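Long-range contacts in catalase (PDB 4QOL), which breaks down hydrogen peroxide to water and oxygen at a buried heme and also shows peroxidase-like reactivity towards phenolic substrates: residues G62-F67 with L300-E305; V91-S96 with F114-Y119; D126-N131 with F316-L321. All blocks are in the same frame, centred on the assembly; numbering follows the deposited sequence.

Contact 1 of 3, residues G62-F67 with L300-E305; sequences GAYGVF and LNRNPE
The guanidinium of Arg302 lies flat over one face of the Tyr64 ring, the two planes only 16° apart, while Pro304 meets the same ring at its edge, in its plane. This stack sits on a classic beta bulge, where the strand of 62-67 pairs antiparallel with the end of strand 293-302 in the beta-barrel of the catalase fold. The overlap is offset: NH2 of Arg302 reaches Tyr64 CG at 3.5 Å, and its NH1 stands over the CD1 side of the rim. Arg302 CZ is 4.1 Å from the ring centroid of Tyr64, a cation-pi contact. A bend of the arginine chain at chi3 (49°) turns the group back over the ring. At the edge, CE1 of Tyr64 comes within 4.0 Å of Pro304 CA. The phenol hydroxyl is tied to Glu310, just beyond the segment in helix 307-312, and the other strand neighbour contributes Phe92, whose ring meets that of Tyr64 at a slant.

At the bulge Tyr64 faces both Asn301 and Arg302. Its N-H gives a bond of 2.8 Å to Arg302 O, and its carbonyl oxygen accepts two: Asn301 N approaches in the carbonyl plane, whereas Arg302 N stands above that plane in a longer, more bent bond. One step on, Gly65 CA passes 4.0 Å from Leu300 CA, and a beta-carbon on the glycine would collide with this backbone. Past the bulge the chain leaves the sheet at Asn303, where one water donates both to Gly62 O at 2.8 Å and to Asn303 OD1 at 2.9 Å.

Contact 2 of 3, residues V91-S96 with F114-Y119; sequences VFVRFS and FAVKFY. With HEM (protoporphyrin IX containing Fe), chain E.
Val93 and Val116 lie side by side and point the same way at the apolar centre, their CG2 methyls 3.9 Å apart, on one face of an antiparallel pair of strands in the catalase barrel. Val91 adds its CG1 to this row: held anti to the carbonyl carbon (chi1 -63°), that methyl touches Val116 CG1 and lies 3.6 Å from CD2 of Phe118. At the other end Phe95 and Phe114 form a T-shaped pair, the planes at 80°. CE1 of Phe95 points at the middle of the Phe114 ring, almost equally far from all six of its carbons. Trp218 stacks on Phe114, and Trp259 packs against both phenylalanines, so the aromatic cluster extends into the rest of the barrel.

The backbone is closed by two hydrogen-bonded pairs, Phe92 with Lys117 and Arg94 with Ala115, the bond from Lys117 N to Phe92 O being the shortest at 2.8 Å. Their side chains occupy the opposite face. Tyr119 OH, bonded to Val357 O, lies 3.5 Å from Phe92 CB, and the Lys117 amino group has Asp126 as its partner. Farther along this face, Arg94 runs extended from CG to NE beside a heme propionate, and its NH1 donates to O1D at 3.0 Å while also bonding His57 O. A positive guanidinium at this distance probably stabilises the propionate as a carboxylate and helps to hold the heme at the end of this strand pair.

Contact 3 of 3, residues D126-N131 with F316-L321; sequences DLVGNN and FTPSAL. With HEM (protoporphyrin IX containing Fe), chain E.
Asp126 gives its backbone N-H to Ala320 O at 3.0 Å, tying the strand of 126-130 to a type I turn that runs from Thr317 to Ala320 and is closed by the bond from Ala320 N to Thr317 O. The aspartate side chain adds a second bond to the turn. Its CG stands anti to the carbonyl carbon (chi1 -72°), and OD2 accepts Thr317 N at 2.8 Å on its anti side, 33° out of the carboxylate plane. Ala320 CB lies 3.4 Å from Asp126 OD2, while OD1 is engaged by Lys117 in a salt bridge. With an alanine here, Thr317 N would probably lose its acceptor and Lys117 its countercharge, leaving the turn less firmly fixed to the strand.

Two residues along, Val128 pushes CG2 against Phe316 CB at 3.6 Å and against the Pro318 ring. Its other methyl, CG1, turns to the porphyrin, 3.8 Å from HEM C2D. The Phe316 side chain crosses that of Asp126 at about a right angle, ring and carboxylate planes 60° apart, and brings CD1 to within 3.5 Å of the propionate carbon CGD of the heme. A water donates to both Asp126 O and Pro318 O, bridging the two backbones. Gln13 of the second subunit packs on the turn at Thr317 and Ala320. Strand and turn together form part of the wall of a catalase heme pocket, with Val128, Gly129, Asn130 and Phe316 among its lining residues.

The three contacts show how one antiparallel sheet can carry a cofactor site. Strands 293-302, 60-69, 88-96, 113-120 and 123-130 lie side by side in that order, so contact 1 abuts contact 2 where strand 60-69 pairs with strand 88-96, their centres about 9 Å apart. Contacts 2 and 3, about 8 Å apart between centres, meet through strands 113-120 and 123-130, and both touch the same heme. The centres of contacts 1 and 3 are about 17 Å apart, and the two do not touch. Along the chain, contact 2 falls within the span of contact 1, whereas contacts 1 and 3 interleave. The sheet thus gathers distant parts of the sequence, and the loop of 316-321 packs on its strand 123-130 beside the heme.

Contact 1 of 3, residues G62-F67 with L300-E305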
loop_
_atom_site.group_PDB
_atom_site.type_symbol
_atom_site.label_atom_id
_atom_site.label_comp_id
_atom_site.label_asym_id
_atom_site.label_seq_id
_atom_site.Cartn_x
_atom_site.Cartn_y
_atom_site.Cartn_z
ATOM N N GLY A 62 -14.924 -20.484 -4.398
ATOM C CA GLY A 62 -14.682 -20.573 -5.841
ATOM C C GLY A 62 -14.507 -21.998 -6.362
ATOM O O GLY A 62 -14.070 -22.887 -5.650
ATOM N N ALA A 63 -14.710 -22.169 -7.649
ATOM C CA ALA A 63 -14.439 -23.441 -8.323
ATOM C C ALA A 63 -14.211 -23.208 -9.803
ATOM O O ALA A 63 -14.726 -22.252 -10.359
ATOM C CB ALA A 63 -15.590 -24.394 -8.115
ATOM N N TYR A 64 -13.458 -24.105 -10.419
ATOM C CA TYR A 64 -13.298 -24.062 -11.911
ATOM C C TYR A 64 -14.213 -25.043 -12.605
ATOM O O TYR A 64 -14.691 -26.007 -12.021
ATOM C CB TYR A 64 -11.859 -24.448 -12.246
ATOM C CG TYR A 64 -10.836 -23.495 -11.741
ATOM C CD1 TYR A 64 -10.280 -23.680 -10.495
ATOM C CD2 TYR A 64 -10.332 -22.488 -12.543
ATOM C CE1 TYR A 64 -9.279 -22.817 -10.018
ATOM C CE2 TYR A 64 -9.322 -21.636 -12.104
ATOM C CZ TYR A 64 -8.832 -21.803 -10.800
ATOM O OH TYR A 64 -7.803 -20.955 -10.367
ATOM N N GLY A 65 -14.445 -24.781 -13.890
ATOM C CA GLY A 65 -15.225 -25.671 -14.662
ATOM C C GLY A 65 -15.165 -25.377 -16.135
ATOM O O GLY A 65 -14.210 -24.798 -16.635
ATOM N N VAL A 66 -16.175 -25.847 -16.830
ATOM C CA VAL A 66 -16.278 -25.713 -18.291
ATOM C C VAL A 66 -17.683 -25.282 -18.686
ATOM O O VAL A 66 -18.660 -25.724 -18.111
ATOM C CB VAL A 66 -15.905 -27.041 -19.022
ATOM C CG1 VAL A 66 -16.070 -26.908 -20.513
ATOM C CG2 VAL A 66 -14.465 -27.416 -18.710
ATOM N N PHE A 67 -17.759 -24.359 -19.627
ATOM C CA PHE A 67 -18.980 -24.027 -20.298
ATOM C C PHE A 67 -19.021 -24.574 -21.733
ATOM O O PHE A 67 -18.088 -24.412 -22.460
ATOM C CB PHE A 67 -19.162 -22.499 -20.370
ATOM C CG PHE A 67 -20.423 -22.108 -21.095
ATOM C CD1 PHE A 67 -21.636 -22.121 -20.430
ATOM C CD2 PHE A 67 -20.387 -21.688 -22.412
ATOM C CE1 PHE A 67 -22.803 -21.779 -21.057
ATOM C CE2 PHE A 67 -21.567 -21.334 -23.051
ATOM C CZ PHE A 67 -22.769 -21.410 -22.384
ATOM N N LEU A 300 -19.214 -27.201 -12.997
ATOM C CA LEU A 300 -18.065 -26.941 -12.130
ATOM C C LEU A 300 -17.472 -28.236 -11.592
ATOM O O LEU A 300 -18.173 -28.995 -10.885
ATOM C CB LEU A 300 -18.484 -26.034 -10.973
ATOM C CG LEU A 300 -19.087 -24.693 -11.421
ATOM C CD1 LEU A 300 -19.378 -23.853 -10.194
ATOM C CD2 LEU A 300 -18.175 -23.971 -12.405
ATOM N N ASN A 301 -16.193 -28.465 -11.910
ATOM C CA ASN A 301 -15.605 -29.798 -11.720
ATOM C C ASN A 301 -14.218 -29.828 -11.040
ATOM O O ASN A 301 -13.594 -30.876 -10.964
ATOM C CB ASN A 301 -15.553 -30.537 -13.047
ATOM C CG ASN A 301 -14.659 -29.859 -14.074
ATOM O OD1 ASN A 301 -13.926 -28.937 -13.763
ATOM N ND2 ASN A 301 -14.733 -30.318 -15.314
ATOM N N ARG A 302 -13.739 -28.691 -10.548
ATOM C CA ARG A 302 -12.414 -28.641 -9.935
ATOM C C ARG A 302 -12.343 -27.584 -8.813
ATOM O O ARG A 302 -12.591 -26.407 -9.049
ATOM C CB ARG A 302 -11.378 -28.383 -11.026
ATOM C CG ARG A 302 -9.956 -28.420 -10.526
ATOM C CD ARG A 302 -8.914 -28.462 -11.651
ATOM N NE ARG A 302 -9.141 -27.451 -12.694
ATOM C CZ ARG A 302 -8.521 -26.279 -12.817
ATOM N NH1 ARG A 302 -7.605 -25.866 -11.981
ATOM N NH2 ARG A 302 -8.858 -25.483 -13.833
ATOM N N ASN A 303 -11.900 -27.998 -7.623
ATOM C CA ASN A 303 -11.625 -27.065 -6.587
ATOM C C ASN A 303 -10.256 -26.386 -6.850
ATOM O O ASN A 303 -9.361 -26.970 -7.456
ATOM C CB ASN A 303 -11.659 -27.732 -5.218
ATOM C CG ASN A 303 -13.052 -28.178 -4.842
ATOM O OD1 ASN A 303 -14.007 -27.397 -4.939
ATOM N ND2 ASN A 303 -13.175 -29.410 -4.407
ATOM N N PRO A 304 -10.100 -25.151 -6.377
ATOM C CA PRO A 304 -8.772 -24.515 -6.480
ATOM C C PRO A 304 -7.712 -25.220 -5.694
ATOM O O PRO A 304 -8.001 -25.984 -4.707
ATOM C CB PRO A 304 -8.996 -23.097 -5.914
ATOM C CG PRO A 304 -10.500 -22.910 -6.011
ATOM C CD PRO A 304 -11.078 -24.263 -5.724
ATOM N N GLU A 305 -6.475 -24.943 -6.073
ATOM C CA GLU A 305 -5.352 -25.507 -5.261
ATOM C C GLU A 305 -5.041 -24.718 -4.016
ATOM O O GLU A 305 -4.531 -25.286 -3.058
ATOM C CB GLU A 305 -4.097 -25.580 -6.139
ATOM C CG GLU A 305 -4.247 -26.604 -7.272
ATOM C CD GLU A 305 -4.514 -28.020 -6.689
ATOM O OE1 GLU A 305 -5.663 -28.598 -6.859
ATOM O OE2 GLU A 305 -3.577 -28.541 -6.024
HETATM O O HOH W 1 -15.147 -24.905 -4.054
#

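Contact 2 of 3, residues V91-S96 with F114-Y119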
loop_
_atom_site.group_PDB
_atom_site.type_symbol
_atom_site.label_atom_id
_atom_site.label_comp_id
_atom_site.label_asym_id
_atom_site.label_seq_id
_atom_site.Cartn_x
_atom_site.Cartn_y
_atom_site.Cartn_z
ATOM N N VAL A 91 -13.963 -21.953 -17.294
ATOM C CA VAL A 91 -14.481 -20.905 -16.414
ATOM C C VAL A 91 -13.853 -21.020 -15.027
ATOM O O VAL A 91 -13.387 -22.072 -14.624
ATOM C CB VAL A 91 -16.030 -20.890 -16.235
ATOM C CG1 VAL A 91 -16.741 -20.617 -17.560
ATOM C CG2 VAL A 91 -16.582 -22.192 -15.650
ATOM N N PHE A 92 -13.812 -19.884 -14.363
ATOM C CA PHE A 92 -13.723 -19.788 -12.923
ATOM C C PHE A 92 -14.921 -19.071 -12.381
ATOM O O PHE A 92 -15.288 -18.023 -12.915
ATOM C CB PHE A 92 -12.417 -19.063 -12.474
ATOM C CG PHE A 92 -12.278 -18.982 -10.978
ATOM C CD1 PHE A 92 -11.956 -20.106 -10.253
ATOM C CD2 PHE A 92 -12.501 -17.792 -10.329
ATOM C CE1 PHE A 92 -11.899 -20.052 -8.835
ATOM C CE2 PHE A 92 -12.425 -17.734 -8.933
ATOM C CZ PHE A 92 -12.089 -18.830 -8.207
ATOM N N VAL A 93 -15.447 -19.552 -11.235
ATOM C CA VAL A 93 -16.702 -19.045 -10.663
ATOM C C VAL A 93 -16.515 -18.805 -9.196
ATOM O O VAL A 93 -15.947 -19.637 -8.509
ATOM C CB VAL A 93 -17.902 -20.052 -10.866
ATOM C CG1 VAL A 93 -19.133 -19.566 -10.107
ATOM C CG2 VAL A 93 -18.136 -20.277 -12.376
ATOM N N ARG A 94 -16.924 -17.636 -8.735
ATOM C CA ARG A 94 -16.983 -17.382 -7.288
ATOM C C ARG A 94 -18.440 -17.066 -6.861
ATOM O O ARG A 94 -19.109 -16.242 -7.487
ATOM C CB ARG A 94 -16.075 -16.239 -6.862
ATOM C CG ARG A 94 -15.996 -16.034 -5.355
ATOM C CD ARG A 94 -14.851 -15.066 -4.987
ATOM N NE ARG A 94 -14.783 -14.759 -3.551
ATOM C CZ ARG A 94 -15.564 -13.891 -2.907
ATOM N NH1 ARG A 94 -16.534 -13.271 -3.486
ATOM N NH2 ARG A 94 -15.346 -13.674 -1.606
ATOM N N PHE A 95 -18.880 -17.761 -5.811
ATOM C CA PHE A 95 -20.197 -17.557 -5.162
ATOM C C PHE A 95 -19.947 -16.843 -3.908
ATOM O O PHE A 95 -18.854 -17.033 -3.290
ATOM C CB PHE A 95 -20.893 -18.893 -4.895
ATOM C CG PHE A 95 -21.175 -19.707 -6.160
ATOM C CD1 PHE A 95 -22.138 -19.348 -7.079
ATOM C CD2 PHE A 95 -20.438 -20.869 -6.395
ATOM C CE1 PHE A 95 -22.398 -20.153 -8.184
ATOM C CE2 PHE A 95 -20.686 -21.668 -7.504
ATOM C CZ PHE A 95 -21.640 -21.309 -8.397
ATOM N N SER A 96 -20.920 -16.097 -3.405
ATOM C CA SER A 96 -20.693 -15.303 -2.232
ATOM C C SER A 96 -22.019 -14.900 -1.578
ATOM O O SER A 96 -23.083 -14.924 -2.217
ATOM C CB SER A 96 -19.896 -14.038 -2.612
ATOM O OG SER A 96 -20.513 -13.364 -3.681
ATOM N N PHE A 114 -22.837 -14.581 -7.896
ATOM C CA PHE A 114 -22.739 -15.641 -8.880
ATOM C C PHE A 114 -21.906 -15.060 -10.019
ATOM O O PHE A 114 -22.402 -14.551 -11.009
ATOM C CB PHE A 114 -24.147 -16.016 -9.359
ATOM C CG PHE A 114 -24.250 -17.350 -10.051
ATOM C CD1 PHE A 114 -23.390 -17.724 -11.069
ATOM C CD2 PHE A 114 -25.285 -18.217 -9.708
ATOM C CE1 PHE A 114 -23.530 -18.955 -11.716
ATOM C CE2 PHE A 114 -25.442 -19.430 -10.341
ATOM C CZ PHE A 114 -24.562 -19.808 -11.355
ATOM N N ALA A 115 -20.581 -15.124 -9.839
ATOM C CA ALA A 115 -19.611 -14.440 -10.733
ATOM C C ALA A 115 -18.870 -15.450 -11.588
ATOM O O ALA A 115 -18.247 -16.348 -11.049
ATOM C CB ALA A 115 -18.603 -13.632 -9.902
ATOM N N VAL A 116 -18.985 -15.344 -12.908
ATOM C CA VAL A 116 -18.392 -16.268 -13.820
ATOM C C VAL A 116 -17.393 -15.591 -14.761
ATOM O O VAL A 116 -17.727 -14.610 -15.441
ATOM C CB VAL A 116 -19.497 -16.940 -14.683
ATOM C CG1 VAL A 116 -18.880 -17.991 -15.626
ATOM C CG2 VAL A 116 -20.571 -17.565 -13.780
ATOM N N LYS A 117 -16.181 -16.122 -14.768
ATOM C CA LYS A 117 -15.109 -15.634 -15.645
ATOM C C LYS A 117 -14.920 -16.714 -16.734
ATOM O O LYS A 117 -14.589 -17.848 -16.397
ATOM C CB LYS A 117 -13.825 -15.459 -14.826
ATOM C CG LYS A 117 -12.559 -15.075 -15.590
ATOM C CD LYS A 117 -11.322 -14.888 -14.701
ATOM C CE LYS A 117 -11.483 -13.803 -13.664
ATOM N NZ LYS A 117 -11.845 -12.439 -14.176
ATOM N N PHE A 118 -15.231 -16.348 -17.973
ATOM C CA PHE A 118 -15.029 -17.184 -19.142
ATOM C C PHE A 118 -13.668 -16.821 -19.795
ATOM O O PHE A 118 -13.443 -15.673 -20.219
ATOM C CB PHE A 118 -16.117 -16.913 -20.161
ATOM C CG PHE A 118 -17.530 -17.181 -19.715
ATOM C CD1 PHE A 118 -18.282 -16.246 -19.095
ATOM C CD2 PHE A 118 -18.149 -18.386 -20.074
ATOM C CE1 PHE A 118 -19.607 -16.443 -18.801
ATOM C CE2 PHE A 118 -19.469 -18.628 -19.690
ATOM C CZ PHE A 118 -20.211 -17.658 -19.072
ATOM N N TYR A 119 -12.781 -17.811 -19.918
ATOM C CA TYR A 119 -11.453 -17.615 -20.484
ATOM C C TYR A 119 -11.469 -17.780 -22.013
ATOM O O TYR A 119 -11.053 -18.802 -22.558
ATOM C CB TYR A 119 -10.460 -18.530 -19.822
ATOM C CG TYR A 119 -10.259 -18.338 -18.335
ATOM C CD1 TYR A 119 -9.348 -17.379 -17.837
ATOM C CD2 TYR A 119 -10.882 -19.169 -17.446
ATOM C CE1 TYR A 119 -9.145 -17.231 -16.462
ATOM C CE2 TYR A 119 -10.662 -19.033 -16.093
ATOM C CZ TYR A 119 -9.790 -18.077 -15.620
ATOM O OH TYR A 119 -9.552 -18.000 -14.231
HETATM C CHA HEM E . -18.371 -7.501 -5.715
HETATM C CHB HEM E . -19.400 -2.822 -6.475
HETATM C CHC HEM E . -23.951 -4.157 -7.996
HETATM C CHD HEM E . -22.505 -8.781 -7.863
HETATM C C1A HEM E . -18.281 -6.119 -5.758
HETATM C C2A HEM E . -17.159 -5.344 -5.321
HETATM C C3A HEM E . -17.450 -4.033 -5.539
HETATM C C4A HEM E . -18.736 -3.992 -6.109
HETATM C CMA HEM E . -16.639 -2.782 -5.360
HETATM C CAA HEM E . -15.893 -5.925 -4.777
HETATM C CBA HEM E . -15.184 -6.584 -5.979
HETATM C CGA HEM E . -13.818 -7.047 -5.636
HETATM O O1A HEM E . -13.243 -7.815 -6.435
HETATM O O2A HEM E . -13.209 -6.603 -4.635
HETATM C C1B HEM E . -20.748 -2.836 -6.934
HETATM C C2B HEM E . -21.451 -1.631 -7.249
HETATM C C3B HEM E . -22.716 -1.974 -7.652
HETATM C C4B HEM E . -22.786 -3.443 -7.643
HETATM C CMB HEM E . -20.864 -0.246 -7.146
HETATM C CAB HEM E . -23.812 -1.121 -8.114
HETATM C CBB HEM E . -23.553 0.144 -8.455
HETATM C C1C HEM E . -23.943 -5.549 -8.097
HETATM C C2C HEM E . -24.882 -6.267 -8.802
HETATM C C3C HEM E . -24.488 -7.568 -8.741
HETATM C C4C HEM E . -23.249 -7.649 -8.062
HETATM C CMC HEM E . -26.140 -5.673 -9.399
HETATM C CAC HEM E . -25.105 -8.654 -9.424
HETATM C CBC HEM E . -25.777 -8.375 -10.528
HETATM C C1D HEM E . -21.243 -8.751 -7.250
HETATM C C2D HEM E . -20.508 -9.985 -6.971
HETATM C C3D HEM E . -19.370 -9.660 -6.348
HETATM C C4D HEM E . -19.408 -8.204 -6.261
HETATM C CMD HEM E . -21.028 -11.344 -7.330
HETATM C CAD HEM E . -18.273 -10.580 -5.873
HETATM C CBD HEM E . -17.411 -10.898 -7.116
HETATM C CGD HEM E . -16.361 -11.839 -6.603
HETATM O O1D HEM E . -16.670 -13.022 -6.513
HETATM O O2D HEM E . -15.210 -11.440 -6.279
HETATM N NA HEM E . -19.259 -5.268 -6.282
HETATM N NB HEM E . -21.590 -3.854 -7.190
HETATM N NC HEM E . -22.912 -6.377 -7.712
HETATM N ND HEM E . -20.560 -7.698 -6.816
HETATM FE FE HEM E . -21.060 -5.854 -6.997
#

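Contact 3 of 3, residues D126-N131 with F316-L321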
loop_
_atom_site.group_PDB
_atom_site.type_symbol
_atom_site.label_atom_id
_atom_site.label_comp_id
_atom_site.label_asym_id
_atom_site.label_seq_id
_atom_site.Cartn_x
_atom_site.Cartn_y
_atom_site.Cartn_z
ATOM N N ASP A 126 -16.296 -11.547 -18.179
ATOM C CA ASP A 126 -16.828 -11.714 -16.818
ATOM C C ASP A 126 -18.303 -11.402 -16.806
ATOM O O ASP A 126 -18.713 -10.322 -17.204
ATOM C CB ASP A 126 -16.153 -10.763 -15.785
ATOM C CG ASP A 126 -14.689 -11.116 -15.405
ATOM O OD1 ASP A 126 -14.281 -12.310 -15.543
ATOM O OD2 ASP A 126 -13.975 -10.175 -15.028
ATOM N N LEU A 127 -19.119 -12.354 -16.389
ATOM C CA LEU A 127 -20.559 -12.123 -16.160
ATOM C C LEU A 127 -20.762 -12.169 -14.655
ATOM O O LEU A 127 -20.785 -13.236 -14.051
ATOM C CB LEU A 127 -21.446 -13.148 -16.849
ATOM C CG LEU A 127 -22.977 -13.010 -16.670
ATOM C CD1 LEU A 127 -23.463 -11.655 -17.181
ATOM C CD2 LEU A 127 -23.668 -14.119 -17.420
ATOM N N VAL A 128 -20.843 -10.983 -14.093
ATOM C CA VAL A 128 -20.796 -10.796 -12.632
ATOM C C VAL A 128 -22.248 -10.702 -12.154
ATOM O O VAL A 128 -22.832 -9.605 -12.008
ATOM C CB VAL A 128 -19.924 -9.572 -12.194
ATOM C CG1 VAL A 128 -19.803 -9.544 -10.665
ATOM C CG2 VAL A 128 -18.565 -9.593 -12.893
ATOM N N GLY A 129 -22.849 -11.857 -11.893
ATOM C CA GLY A 129 -24.257 -11.919 -11.562
ATOM C C GLY A 129 -24.558 -12.049 -10.079
ATOM O O GLY A 129 -23.671 -12.171 -9.223
ATOM N N ASN A 130 -25.846 -12.150 -9.764
ATOM C CA ASN A 130 -26.358 -12.567 -8.465
ATOM C C ASN A 130 -27.401 -13.643 -8.675
ATOM O O ASN A 130 -27.882 -13.806 -9.811
ATOM C CB ASN A 130 -27.046 -11.384 -7.719
ATOM C CG ASN A 130 -26.118 -10.535 -6.885
ATOM O OD1 ASN A 130 -24.986 -10.896 -6.543
ATOM N ND2 ASN A 130 -26.664 -9.385 -6.453
ATOM N N ASN A 131 -27.826 -14.319 -7.652
ATOM C CA ASN A 131 -28.991 -15.252 -7.785
ATOM C C ASN A 131 -30.273 -14.537 -8.134
ATOM O O ASN A 131 -30.930 -14.880 -9.130
ATOM C CB ASN A 131 -29.176 -16.157 -6.540
ATOM C CG ASN A 131 -29.572 -15.402 -5.281
ATOM O OD1 ASN A 131 -29.141 -14.278 -5.066
ATOM N ND2 ASN A 131 -30.362 -16.062 -4.413
ATOM N N PHE A 316 -13.265 -10.051 -10.732
ATOM C CA PHE A 316 -14.239 -10.020 -11.801
ATOM C C PHE A 316 -14.650 -8.593 -12.036
ATOM O O PHE A 316 -14.798 -7.826 -11.071
ATOM C CB PHE A 316 -15.493 -10.801 -11.425
ATOM C CG PHE A 316 -15.263 -12.231 -11.016
ATOM C CD1 PHE A 316 -14.915 -12.546 -9.728
ATOM C CD2 PHE A 316 -15.431 -13.261 -11.897
ATOM C CE1 PHE A 316 -14.752 -13.870 -9.348
ATOM C CE2 PHE A 316 -15.237 -14.585 -11.540
ATOM C CZ PHE A 316 -14.912 -14.878 -10.230
ATOM N N THR A 317 -14.964 -8.213 -13.288
ATOM C CA THR A 317 -15.602 -6.922 -13.571
ATOM C C THR A 317 -16.650 -6.981 -14.670
ATOM O O THR A 317 -16.429 -7.647 -15.683
ATOM C CB THR A 317 -14.595 -5.830 -13.878
ATOM O OG1 THR A 317 -15.286 -4.626 -14.154
ATOM C CG2 THR A 317 -13.679 -6.177 -15.017
ATOM N N PRO A 318 -17.810 -6.268 -14.518
ATOM C CA PRO A 318 -18.831 -6.267 -15.606
ATOM C C PRO A 318 -18.282 -5.609 -16.872
ATOM O O PRO A 318 -18.823 -5.862 -17.898
ATOM C CB PRO A 318 -20.035 -5.502 -14.994
ATOM C CG PRO A 318 -19.852 -5.681 -13.524
ATOM C CD PRO A 318 -18.357 -5.664 -13.282
ATOM N N SER A 319 -17.239 -4.795 -16.736
ATOM C CA SER A 319 -16.552 -4.183 -17.882
ATOM C C SER A 319 -15.570 -5.075 -18.547
ATOM O O SER A 319 -15.048 -4.709 -19.564
ATOM C CB SER A 319 -15.892 -2.849 -17.522
ATOM O OG SER A 319 -15.137 -2.936 -16.309
ATOM N N ALA A 320 -15.433 -6.321 -18.135
ATOM C CA ALA A 320 -14.616 -7.281 -18.887
ATOM C C ALA A 320 -15.545 -7.896 -19.946
ATOM O O ALA A 320 -16.042 -9.019 -19.812
ATOM C CB ALA A 320 -14.102 -8.385 -17.918
ATOM N N LEU A 321 -15.754 -7.156 -20.994
ATOM C CA LEU A 321 -16.662 -7.541 -22.098
ATOM C C LEU A 321 -15.840 -8.020 -23.271
ATOM O O LEU A 321 -14.657 -7.658 -23.373
ATOM C CB LEU A 321 -17.487 -6.318 -22.455
ATOM C CG LEU A 321 -18.457 -5.825 -21.381
ATOM C CD1 LEU A 321 -18.840 -4.364 -21.542
ATOM C CD2 LEU A 321 -19.692 -6.689 -21.307
HETATM C CHA HEM E . -18.371 -7.501 -5.715
HETATM C CHB HEM E . -19.400 -2.822 -6.475
HETATM C CHC HEM E . -23.951 -4.157 -7.996
HETATM C CHD HEM E . -22.505 -8.781 -7.863
HETATM C C1A HEM E . -18.281 -6.119 -5.758
HETATM C C2A HEM E . -17.159 -5.344 -5.321
HETATM C C3A HEM E . -17.450 -4.033 -5.539
HETATM C C4A HEM E . -18.736 -3.992 -6.109
HETATM C CMA HEM E . -16.639 -2.782 -5.360
HETATM C CAA HEM E . -15.893 -5.925 -4.777
HETATM C CBA HEM E . -15.184 -6.584 -5.979
HETATM C CGA HEM E . -13.818 -7.047 -5.636
HETATM O O1A HEM E . -13.243 -7.815 -6.435
HETATM O O2A HEM E . -13.209 -6.603 -4.635
HETATM C C1B HEM E . -20.748 -2.836 -6.934
HETATM C C2B HEM E . -21.451 -1.631 -7.249
HETATM C C3B HEM E . -22.716 -1.974 -7.652
HETATM C C4B HEM E . -22.786 -3.443 -7.643
HETATM C CMB HEM E . -20.864 -0.246 -7.146
HETATM C CAB HEM E . -23.812 -1.121 -8.114
HETATM C CBB HEM E . -23.553 0.144 -8.455
HETATM C C1C HEM E . -23.943 -5.549 -8.097
HETATM C C2C HEM E . -24.882 -6.267 -8.802
HETATM C C3C HEM E . -24.488 -7.568 -8.741
HETATM C C4C HEM E . -23.249 -7.649 -8.062
HETATM C CMC HEM E . -26.140 -5.673 -9.399
HETATM C CAC HEM E . -25.105 -8.654 -9.424
HETATM C CBC HEM E . -25.777 -8.375 -10.528
HETATM C C1D HEM E . -21.243 -8.751 -7.250
HETATM C C2D HEM E . -20.508 -9.985 -6.971
HETATM C C3D HEM E . -19.370 -9.660 -6.348
HETATM C C4D HEM E . -19.408 -8.204 -6.261
HETATM C CMD HEM E . -21.028 -11.344 -7.330
HETATM C CAD HEM E . -18.273 -10.580 -5.873
HETATM C CBD HEM E . -17.411 -10.898 -7.116
HETATM C CGD HEM E . -16.361 -11.839 -6.603
HETATM O O1D HEM E . -16.670 -13.022 -6.513
HETATM O O2D HEM E . -15.210 -11.440 -6.279
HETATM N NA HEM E . -19.259 -5.268 -6.282
HETATM N NB HEM E . -21.590 -3.854 -7.190
HETATM N NC HEM E . -22.912 -6.377 -7.712
HETATM N ND HEM E . -20.560 -7.698 -6.816
HETATM FE FE HEM E . -21.060 -5.854 -6.997
HETATM O O HOH W 2 -20.356 -8.273 -17.948
#